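Side-chain contacts in 6-aminohexanoate-cyclic-dimer hydrolase (Arthrobacter sp., PDB 3A2Q), which hydrolyses the cyclic dimer of 6-aminohexanoic acid, a nylon-6 by-product, opening the ring to give the linear dimer: residues Arg217-Ile222 with Gln469-Leu474; Arg306-Asp311 with Arg367-Lys372; Lys310-Ile315 with Ser412-Gly417. The protein carries 1 engineered substitution. All coordinates share one frame; numbering follows the deposited sequence.

In the fold
Contacts 2 and 3 form one continuous patch, while contact 1 lies far from both. Helix 308-331 serves the pair twice: its first turn meets helix 356-378 in contact 2, and the next turn meets residues 412-417 in contact 3. Their centres are about 13 Å apart, and Leu309 CD1 packs against Phe414 CZ at 3.8 Å. Phe414 belongs to the 6-aminohexanoic acid pocket, its side chain about 4 Å from a bound ligand, whereas that of Phe308 in contact 2 is about 10 Å from one. Contact 1, away from the annotated sites, lies across the chain's centre from contact 3, their centres about 33 Å apart.

Contact 1: residues Arg217-Ile222 with Gln469-Leu474; sequences RSVRDI and QLEGAL
Val219 and Glu471 are the closest backbone pair, their CA atoms 7.5 Å apart where the first turn of helix 219-229 faces the last turns of helix 460-473. Glu471 spans this gap with a fully extended chain: CG stands anti to the backbone N (chi1 -180°), and the next torsion is also anti, carrying the carboxylate to the start of the other helix. There Val219 N donates to Glu471 OE2 at 3.0 Å, a fairly straight bond (162° at the hydrogen) that arrives on the syn side but 34° out of the carboxylate plane. The two side chains run alongside each other with opposite headings, and Val219 CG2 lies against Glu471 CD at 3.7 Å, covering the carboxyl group with a methyl. Two waters extend the grip. One donates to both Arg217 O and Glu471 OE2, the latter at 2.7 Å; the other accepts from Arg220 N and donates to Glu471 OE1 at 2.6 Å. Ser218 is the N-cap, its OG accepting from Asp221 N at 3.2 Å and also hydrogen-bonded to Asp9. Serine and glutamate thus divide the first-turn amides: Asp221 N goes to the cap, Val219 N directly to the carboxylate and Arg220 N to it through water. A negative group at a helix N-terminus would be expected to interact favourably with the helix dipole, which probably helps keep Glu471 ionised.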
loop_
_atom_site.group_PDB
_atom_site.type_symbol
_atom_site.label_atom_id
_atom_site.label_comp_id
_atom_site.label_asym_id
_atom_site.label_seq_id
_atom_site.Cartn_x
_atom_site.Cartn_y
_atom_site.Cartn_z
ATOM N N ARG A 217 2.556 -12.324 -1.250
ATOM C CA ARG A 217 2.047 -13.065 -2.395
ATOM C C ARG A 217 1.034 -14.136 -1.977
ATOM O O ARG A 217 0.483 -14.847 -2.819
ATOM C CB ARG A 217 3.198 -13.694 -3.193
ATOM C CG ARG A 217 4.087 -12.671 -3.904
ATOM C CD ARG A 217 4.982 -13.344 -4.935
ATOM N NE ARG A 217 5.843 -14.348 -4.321
ATOM C CZ ARG A 217 6.981 -14.082 -3.689
ATOM N NH1 ARG A 217 7.423 -12.836 -3.583
ATOM N NH2 ARG A 217 7.669 -15.070 -3.139
ATOM N N SER A 218 0.786 -14.250 -0.676
ATOM C CA SER A 218 -0.188 -15.220 -0.183
ATOM C C SER A 218 -1.039 -14.581 0.907
ATOM O O SER A 218 -0.594 -13.666 1.599
ATOM C CB SER A 218 0.505 -16.464 0.381
ATOM O OG SER A 218 1.196 -16.165 1.581
ATOM N N VAL A 219 -2.260 -15.074 1.067
ATOM C CA VAL A 219 -3.146 -14.525 2.080
ATOM C C VAL A 219 -2.666 -14.894 3.485
ATOM O O VAL A 219 -2.839 -14.120 4.431
ATOM C CB VAL A 219 -4.597 -15.010 1.868
ATOM C CG1 VAL A 219 -5.509 -14.441 2.952
ATOM C CG2 VAL A 219 -5.090 -14.568 0.491
ATOM N N ARG A 220 -2.037 -16.058 3.626
ATOM C CA ARG A 220 -1.567 -16.458 4.944
ATOM C C ARG A 220 -0.429 -15.557 5.411
ATOM O O ARG A 220 -0.290 -15.290 6.605
ATOM C CB ARG A 220 -1.144 -17.931 4.952
ATOM C CG ARG A 220 0.102 -18.266 4.151
ATOM C CD ARG A 220 0.388 -19.762 4.241
ATOM N NE ARG A 220 1.662 -20.129 3.632
ATOM C CZ ARG A 220 2.164 -21.362 3.638
ATOM N NH1 ARG A 220 1.495 -22.348 4.221
ATOM N NH2 ARG A 220 3.339 -21.607 3.072
ATOM N N ASP A 221 0.382 -15.080 4.471
ATOM C CA ASP A 221 1.486 -14.188 4.812
ATOM C C ASP A 221 0.941 -12.873 5.377
ATOM O O ASP A 221 1.511 -12.309 6.307
ATOM C CB ASP A 221 2.340 -13.891 3.579
ATOM C CG ASP A 221 3.520 -14.841 3.434
ATOM O OD1 ASP A 221 3.584 -15.851 4.166
ATOM O OD2 ASP A 221 4.384 -14.576 2.573
ATOM N N ILE A 222 -0.157 -12.384 4.806
ATOM C CA ILE A 222 -0.763 -11.142 5.279
ATOM C C ILE A 222 -1.294 -11.340 6.696
ATOM O O ILE A 222 -1.073 -10.510 7.576
ATOM C CB ILE A 222 -1.918 -10.689 4.345
ATOM C CG1 ILE A 222 -1.352 -10.304 2.973
ATOM C CG2 ILE A 222 -2.665 -9.506 4.952
ATOM C CD1 ILE A 222 -0.407 -9.110 3.008
ATOM N N GLN A 469 -10.497 -18.007 0.365
ATOM C CA GLN A 469 -11.365 -18.800 -0.505
ATOM C C GLN A 469 -11.111 -18.460 -1.974
ATOM O O GLN A 469 -11.088 -19.341 -2.831
ATOM C CB GLN A 469 -12.841 -18.547 -0.176
ATOM C CG GLN A 469 -13.207 -18.766 1.285
ATOM C CD GLN A 469 -14.694 -18.637 1.536
ATOM O OE1 GLN A 469 -15.373 -17.822 0.919
ATOM N NE2 GLN A 469 -15.208 -19.438 2.462
ATOM N N LEU A 470 -10.926 -17.177 -2.265
ATOM C CA LEU A 470 -10.674 -16.749 -3.637
ATOM C C LEU A 470 -9.300 -17.200 -4.112
ATOM O O LEU A 470 -9.103 -17.493 -5.287
ATOM C CB LEU A 470 -10.796 -15.229 -3.753
ATOM C CG LEU A 470 -12.232 -14.705 -3.813
ATOM C CD1 LEU A 470 -12.226 -13.181 -3.779
ATOM C CD2 LEU A 470 -12.907 -15.221 -5.081
ATOM N N GLU A 471 -8.353 -17.245 -3.185
ATOM C CA GLU A 471 -6.998 -17.682 -3.481
ATOM C C GLU A 471 -7.045 -19.149 -3.911
ATOM O O GLU A 471 -6.252 -19.595 -4.742
ATOM C CB GLU A 471 -6.137 -17.521 -2.229
ATOM C CG GLU A 471 -4.688 -17.931 -2.372
ATOM C CD GLU A 471 -3.919 -17.704 -1.086
ATOM O OE1 GLU A 471 -4.378 -18.195 -0.031
ATOM O OE2 GLU A 471 -2.866 -17.034 -1.122
ATOM N N GLY A 472 -7.992 -19.892 -3.346
ATOM C CA GLY A 472 -8.124 -21.299 -3.678
ATOM C C GLY A 472 -8.945 -21.545 -4.929
ATOM O O GLY A 472 -8.721 -22.523 -5.644
ATOM N N ALA A 473 -9.892 -20.656 -5.198
ATOM C CA ALA A 473 -10.758 -20.783 -6.365
ATOM C C ALA A 473 -10.090 -20.244 -7.627
ATOM O O ALA A 473 -10.292 -20.768 -8.726
ATOM C CB ALA A 473 -12.064 -20.039 -6.119
ATOM N N LEU A 474 -9.293 -19.195 -7.460
ATOM C CA LEU A 474 -8.624 -18.568 -8.590
ATOM C C LEU A 474 -7.147 -18.353 -8.289
ATOM O O LEU A 474 -6.647 -17.233 -8.356
ATOM C CB LEU A 474 -9.312 -17.234 -8.899
ATOM C CG LEU A 474 -10.826 -17.347 -9.128
ATOM C CD1 LEU A 474 -11.447 -15.962 -9.273
ATOM C CD2 LEU A 474 -11.091 -18.199 -10.374
HETATM O O HOH W 1 -1.075 -17.263 -3.167
HETATM O O HOH W 2 -2.605 -18.411 1.912
#

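Contact 2: residues Arg306-Asp311 with Arg367-Lys372; sequences RSFLKD and RYYAGK
Phe308 and Tyr369 carry this helix-to-helix packing in the amidase fold, joining the first turn of helix 308-331 to the middle of helix 356-378. Both side chains set out toward the opposite helix, and their CA atoms, 7.0 Å apart, are the nearest pair across the contact. The tyrosine CG is anti to the backbone N (chi1 -175°), which extends its ring across the interface to meet the phenylalanine.

The rings are neither stacked nor edge-to-face: their centroids are 4.2 Å apart and the planes are inclined at 31°, an oblique pairing. The CD2-CE2 bond of Phe308 does most of the touching. Phe308 CD2 lies over the centre of the Tyr369 ring, 3.3 Å above its plane, and Phe308 CE2, nearer the phenolic end, is 3.4 Å from Tyr369 CZ. In return, Tyr369 CD2 lies over a face of Phe308. With no hydrogen bond crossing between the segments, the contact is one of apolar surface, and both residues are buried. Val430 of helix 427-431 touches both side chains, adding a third helix to the packing.

The polar end of the tyrosine is satisfied beyond the pair, where its hydroxyl bonds to Ala302 O in the chain leading up to helix 308-331. Tyr369 therefore engages that region twice, through its ring and through its OH. Even this polar tip is in van der Waals contact with the phenylalanine, Tyr369 OH lying 3.6 Å from Phe308 CE2.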
loop_
_atom_site.group_PDB
_atom_site.type_symbol
_atom_site.label_atom_id
_atom_site.label_comp_id
_atom_site.label_asym_id
_atom_site.label_seq_id
_atom_site.Cartn_x
_atom_site.Cartn_y
_atom_site.Cartn_z
ATOM N N ARG A 306 -18.130 11.771 -5.019
ATOM C CA ARG A 306 -16.720 11.939 -4.706
ATOM C C ARG A 306 -16.462 13.396 -4.333
ATOM O O ARG A 306 -15.343 13.891 -4.447
ATOM C CB ARG A 306 -15.829 11.520 -5.882
ATOM C CG ARG A 306 -14.470 10.986 -5.428
ATOM C CD ARG A 306 -13.521 10.717 -6.570
ATOM N NE ARG A 306 -14.052 9.746 -7.524
ATOM C CZ ARG A 306 -14.396 10.038 -8.774
ATOM N NH1 ARG A 306 -14.264 11.277 -9.229
ATOM N NH2 ARG A 306 -14.868 9.088 -9.573
ATOM N N SER A 307 -17.511 14.072 -3.874
ATOM C CA SER A 307 -17.411 15.474 -3.465
ATOM C C SER A 307 -16.360 15.653 -2.378
ATOM O O SER A 307 -15.677 16.674 -2.315
ATOM C CB SER A 307 -18.760 15.967 -2.935
ATOM O OG SER A 307 -19.739 15.951 -3.953
ATOM N N PHE A 308 -16.239 14.646 -1.524
ATOM C CA PHE A 308 -15.292 14.668 -0.417
ATOM C C PHE A 308 -13.844 14.858 -0.853
ATOM O O PHE A 308 -13.024 15.373 -0.087
ATOM C CB PHE A 308 -15.399 13.358 0.370
ATOM C CG PHE A 308 -14.835 12.164 -0.360
ATOM C CD1 PHE A 308 -13.475 11.877 -0.303
ATOM C CD2 PHE A 308 -15.660 11.344 -1.121
ATOM C CE1 PHE A 308 -12.941 10.788 -0.996
ATOM C CE2 PHE A 308 -15.139 10.252 -1.817
ATOM C CZ PHE A 308 -13.777 9.974 -1.754
ATOM N N LEU A 309 -13.520 14.435 -2.074
ATOM C CA LEU A 309 -12.148 14.542 -2.544
ATOM C C LEU A 309 -11.631 15.976 -2.529
ATOM O O LEU A 309 -10.433 16.206 -2.352
ATOM C CB LEU A 309 -12.005 13.944 -3.949
ATOM C CG LEU A 309 -10.575 13.537 -4.333
ATOM C CD1 LEU A 309 -10.033 12.522 -3.326
ATOM C CD2 LEU A 309 -10.565 12.943 -5.727
ATOM N N LYS A 310 -12.530 16.940 -2.709
ATOM C CA LYS A 310 -12.121 18.343 -2.697
ATOM C C LYS A 310 -11.619 18.689 -1.297
ATOM O O LYS A 310 -10.570 19.319 -1.135
ATOM C CB LYS A 310 -13.298 19.250 -3.063
ATOM C CG LYS A 310 -12.923 20.714 -3.167
ATOM C CD LYS A 310 -14.144 21.585 -3.400
ATOM C CE LYS A 310 -13.759 23.057 -3.474
ATOM N NZ LYS A 310 -13.082 23.513 -2.232
ATOM N N ASP A 311 -12.376 18.258 -0.293
ATOM C CA ASP A 311 -12.034 18.493 1.106
ATOM C C ASP A 311 -10.760 17.746 1.474
ATOM O O ASP A 311 -9.930 18.248 2.221
ATOM C CB ASP A 311 -13.168 18.022 2.017
ATOM C CG ASP A 311 -14.467 18.746 1.750
ATOM O OD1 ASP A 311 -14.517 19.978 1.956
ATOM O OD2 ASP A 311 -15.437 18.081 1.330
ATOM N N ARG A 367 -15.440 12.667 7.956
ATOM C CA ARG A 367 -16.158 11.839 8.921
ATOM C C ARG A 367 -17.582 11.595 8.435
ATOM O O ARG A 367 -18.100 10.489 8.544
ATOM C CB ARG A 367 -16.196 12.501 10.309
ATOM C CG ARG A 367 -14.844 12.943 10.856
ATOM C CD ARG A 367 -13.750 11.899 10.653
ATOM N NE ARG A 367 -12.506 12.319 11.294
ATOM C CZ ARG A 367 -11.287 11.990 10.875
ATOM N NH1 ARG A 367 -11.131 11.227 9.798
ATOM N NH2 ARG A 367 -10.224 12.426 11.537
ATOM N N TYR A 368 -18.218 12.630 7.895
ATOM C CA TYR A 368 -19.581 12.472 7.412
ATOM C C TYR A 368 -19.641 11.493 6.250
ATOM O O TYR A 368 -20.536 10.656 6.193
ATOM C CB TYR A 368 -20.177 13.827 7.009
ATOM C CG TYR A 368 -20.872 14.535 8.159
ATOM C CD1 TYR A 368 -21.897 13.905 8.865
ATOM C CD2 TYR A 368 -20.503 15.826 8.550
ATOM C CE1 TYR A 368 -22.538 14.533 9.934
ATOM C CE2 TYR A 368 -21.142 16.468 9.623
ATOM C CZ TYR A 368 -22.158 15.811 10.309
ATOM O OH TYR A 368 -22.795 16.416 11.372
ATOM N N TYR A 369 -18.682 11.581 5.335
ATOM C CA TYR A 369 -18.667 10.673 4.195
ATOM C C TYR A 369 -18.438 9.247 4.684
ATOM O O TYR A 369 -19.096 8.311 4.228
ATOM C CB TYR A 369 -17.571 11.065 3.210
ATOM C CG TYR A 369 -17.604 10.235 1.954
ATOM C CD1 TYR A 369 -18.600 10.426 0.993
ATOM C CD2 TYR A 369 -16.667 9.228 1.742
ATOM C CE1 TYR A 369 -18.659 9.625 -0.152
ATOM C CE2 TYR A 369 -16.714 8.425 0.605
ATOM C CZ TYR A 369 -17.710 8.626 -0.337
ATOM O OH TYR A 369 -17.747 7.826 -1.457
ATOM N N ALA A 370 -17.505 9.086 5.618
ATOM C CA ALA A 370 -17.208 7.771 6.180
ATOM C C ALA A 370 -18.507 7.145 6.672
ATOM O O ALA A 370 -18.775 5.971 6.436
ATOM C CB ALA A 370 -16.225 7.905 7.336
ATOM N N GLY A 371 -19.314 7.940 7.363
ATOM C CA GLY A 371 -20.574 7.433 7.871
ATOM C C GLY A 371 -21.493 6.948 6.765
ATOM O O GLY A 371 -22.089 5.876 6.876
ATOM N N LYS A 372 -21.612 7.729 5.695
ATOM C CA LYS A 372 -22.481 7.345 4.588
ATOM C C LYS A 372 -22.032 6.014 4.007
ATOM O O LYS A 372 -22.855 5.149 3.706
ATOM C CB LYS A 372 -22.485 8.417 3.491
ATOM C CG LYS A 372 -23.043 9.771 3.925
ATOM C CD LYS A 372 -23.361 10.665 2.725
ATOM C CE LYS A 372 -22.152 10.860 1.818
ATOM N NZ LYS A 372 -22.508 11.563 0.549
#

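Contact 3: residues Lys310-Ile315 with Ser412-Gly417; sequences KDYSTI and SAFISG
Tyr312 holds its CG anti to the backbone N (chi1 -173°), while Phe414 places CG anti to its own carbonyl carbon (chi1 -63°), and these torsions bring the two rings together. Their rims meet, and no face is covered by the partner ring: the centroids are 5.9 Å apart and the planes differ by 27°, although the side chains as a whole cross at about a right angle. The closest approach joins Tyr312 CD2 to Phe414 CZ at 3.5 Å, and Tyr312 CE2 follows at 3.8 Å from Phe414 CZ.

Ser313 takes up the adjoining part of the phenylalanine rim. Ser313 CA sits at the ring edge, in the ring plane, 3.9 Å from Phe414 CE2, and Ser313 CB is 3.9 Å from Phe414 CD2. The phenylalanine thus points its far end at two successive residues of helix 308-331, whose backbone and side-chain carbons receive it. Polar groups beside this apolar seam turn to other partners: Tyr312 OH makes a weak hydrogen bond to Ala171 O, and Ser313 OG a weak one from Gln411 N.

An alanine here in place of Phe414 would remove the whole ring, and would probably open a gap beside Tyr312 CD2 and Ser313 CA and strip a wall from the ligand pocket. Phe414 touches the bound 6-aminohexanoic acid, and Ala171 and Gln411, the partners of the flanking hydroxyls, line the pocket as well. Through Tyr312 and Ser313, helix 308-331 thus supplies second-shell packing behind Phe414, a first-shell aromatic wall of the amidase substrate pocket.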
loop_
_atom_site.group_PDB
_atom_site.type_symbol
_atom_site.label_atom_id
_atom_site.label_comp_id
_atom_site.label_asym_id
_atom_site.label_seq_id
_atom_site.Cartn_x
_atom_site.Cartn_y
_atom_site.Cartn_z
ATOM N N LYS A 310 -12.530 16.940 -2.709
ATOM C CA LYS A 310 -12.121 18.343 -2.697
ATOM C C LYS A 310 -11.619 18.689 -1.297
ATOM O O LYS A 310 -10.570 19.319 -1.135
ATOM C CB LYS A 310 -13.298 19.250 -3.063
ATOM C CG LYS A 310 -12.923 20.714 -3.167
ATOM C CD LYS A 310 -14.144 21.585 -3.400
ATOM C CE LYS A 310 -13.759 23.057 -3.474
ATOM N NZ LYS A 310 -13.082 23.513 -2.232
ATOM N N ASP A 311 -12.376 18.258 -0.293
ATOM C CA ASP A 311 -12.034 18.493 1.106
ATOM C C ASP A 311 -10.760 17.746 1.474
ATOM O O ASP A 311 -9.930 18.248 2.221
ATOM C CB ASP A 311 -13.168 18.022 2.017
ATOM C CG ASP A 311 -14.467 18.746 1.750
ATOM O OD1 ASP A 311 -14.517 19.978 1.956
ATOM O OD2 ASP A 311 -15.437 18.081 1.330
ATOM N N TYR A 312 -10.615 16.535 0.949
ATOM C CA TYR A 312 -9.440 15.729 1.223
ATOM C C TYR A 312 -8.195 16.408 0.648
ATOM O O TYR A 312 -7.130 16.417 1.268
ATOM C CB TYR A 312 -9.625 14.339 0.611
ATOM C CG TYR A 312 -8.543 13.350 0.967
ATOM C CD1 TYR A 312 -8.186 13.122 2.297
ATOM C CD2 TYR A 312 -7.886 12.625 -0.024
ATOM C CE1 TYR A 312 -7.200 12.196 2.629
ATOM C CE2 TYR A 312 -6.901 11.696 0.297
ATOM C CZ TYR A 312 -6.563 11.488 1.621
ATOM O OH TYR A 312 -5.577 10.582 1.931
ATOM N N SER A 313 -8.339 16.979 -0.543
ATOM C CA SER A 313 -7.233 17.658 -1.211
ATOM C C SER A 313 -6.713 18.819 -0.366
ATOM O O SER A 313 -5.507 19.034 -0.272
ATOM C CB SER A 313 -7.689 18.183 -2.579
ATOM O OG SER A 313 -6.584 18.673 -3.323
ATOM N N THR A 314 -7.630 19.566 0.237
ATOM C CA THR A 314 -7.254 20.701 1.073
ATOM C C THR A 314 -6.432 20.230 2.269
ATOM O O THR A 314 -5.435 20.848 2.633
ATOM C CB THR A 314 -8.502 21.454 1.562
ATOM O OG1 THR A 314 -9.193 21.994 0.427
ATOM C CG2 THR A 314 -8.113 22.586 2.517
ATOM N N ILE A 315 -6.847 19.119 2.871
ATOM C CA ILE A 315 -6.120 18.572 4.004
ATOM C C ILE A 315 -4.740 18.131 3.531
ATOM O O ILE A 315 -3.742 18.334 4.225
ATOM C CB ILE A 315 -6.873 17.378 4.614
ATOM C CG1 ILE A 315 -8.171 17.869 5.253
ATOM C CG2 ILE A 315 -5.987 16.666 5.629
ATOM C CD1 ILE A 315 -9.094 16.761 5.722
ATOM N N SER A 412 -2.322 16.796 -8.023
ATOM C CA SER A 412 -2.043 16.249 -9.350
ATOM C C SER A 412 -2.513 14.797 -9.441
ATOM O O SER A 412 -2.905 14.331 -10.509
ATOM C CB SER A 412 -0.542 16.346 -9.673
ATOM O OG SER A 412 0.247 15.704 -8.688
ATOM N N ALA A 413 -2.496 14.096 -8.311
ATOM C CA ALA A 413 -2.921 12.703 -8.272
ATOM C C ALA A 413 -4.439 12.569 -8.342
ATOM O O ALA A 413 -4.961 11.475 -8.551
ATOM C CB ALA A 413 -2.396 12.031 -7.006
ATOM N N PHE A 414 -5.146 13.680 -8.170
ATOM C CA PHE A 414 -6.604 13.662 -8.209
ATOM C C PHE A 414 -7.186 14.122 -9.541
ATOM O O PHE A 414 -8.373 14.420 -9.623
ATOM C CB PHE A 414 -7.187 14.532 -7.089
ATOM C CG PHE A 414 -6.846 14.056 -5.699
ATOM C CD1 PHE A 414 -6.381 12.764 -5.478
ATOM C CD2 PHE A 414 -7.026 14.895 -4.603
ATOM C CE1 PHE A 414 -6.103 12.315 -4.190
ATOM C CE2 PHE A 414 -6.749 14.450 -3.304
ATOM C CZ PHE A 414 -6.288 13.157 -3.102
ATOM N N ILE A 415 -6.363 14.180 -10.583
ATOM C CA ILE A 415 -6.856 14.608 -11.889
ATOM C C ILE A 415 -6.718 13.537 -12.965
ATOM O O ILE A 415 -5.835 12.682 -12.899
ATOM C CB ILE A 415 -6.134 15.889 -12.378
ATOM C CG1 ILE A 415 -4.639 15.615 -12.546
ATOM C CG2 ILE A 415 -6.369 17.024 -11.391
ATOM C CD1 ILE A 415 -3.853 16.798 -13.066
ATOM N N SER A 416 -7.619 13.605 -13.944
ATOM C CA SER A 416 -7.681 12.701 -15.093
ATOM C C SER A 416 -7.037 11.315 -14.976
ATOM O O SER A 416 -7.596 10.402 -14.357
ATOM C CB SER A 416 -7.110 13.411 -16.326
ATOM O OG SER A 416 -5.751 13.772 -16.126
ATOM N N GLY A 417 -5.868 11.173 -15.600
ATOM C CA GLY A 417 -5.144 9.913 -15.618
ATOM C C GLY A 417 -4.789 9.301 -14.277
ATOM O O GLY A 417 -4.751 8.080 -14.153
#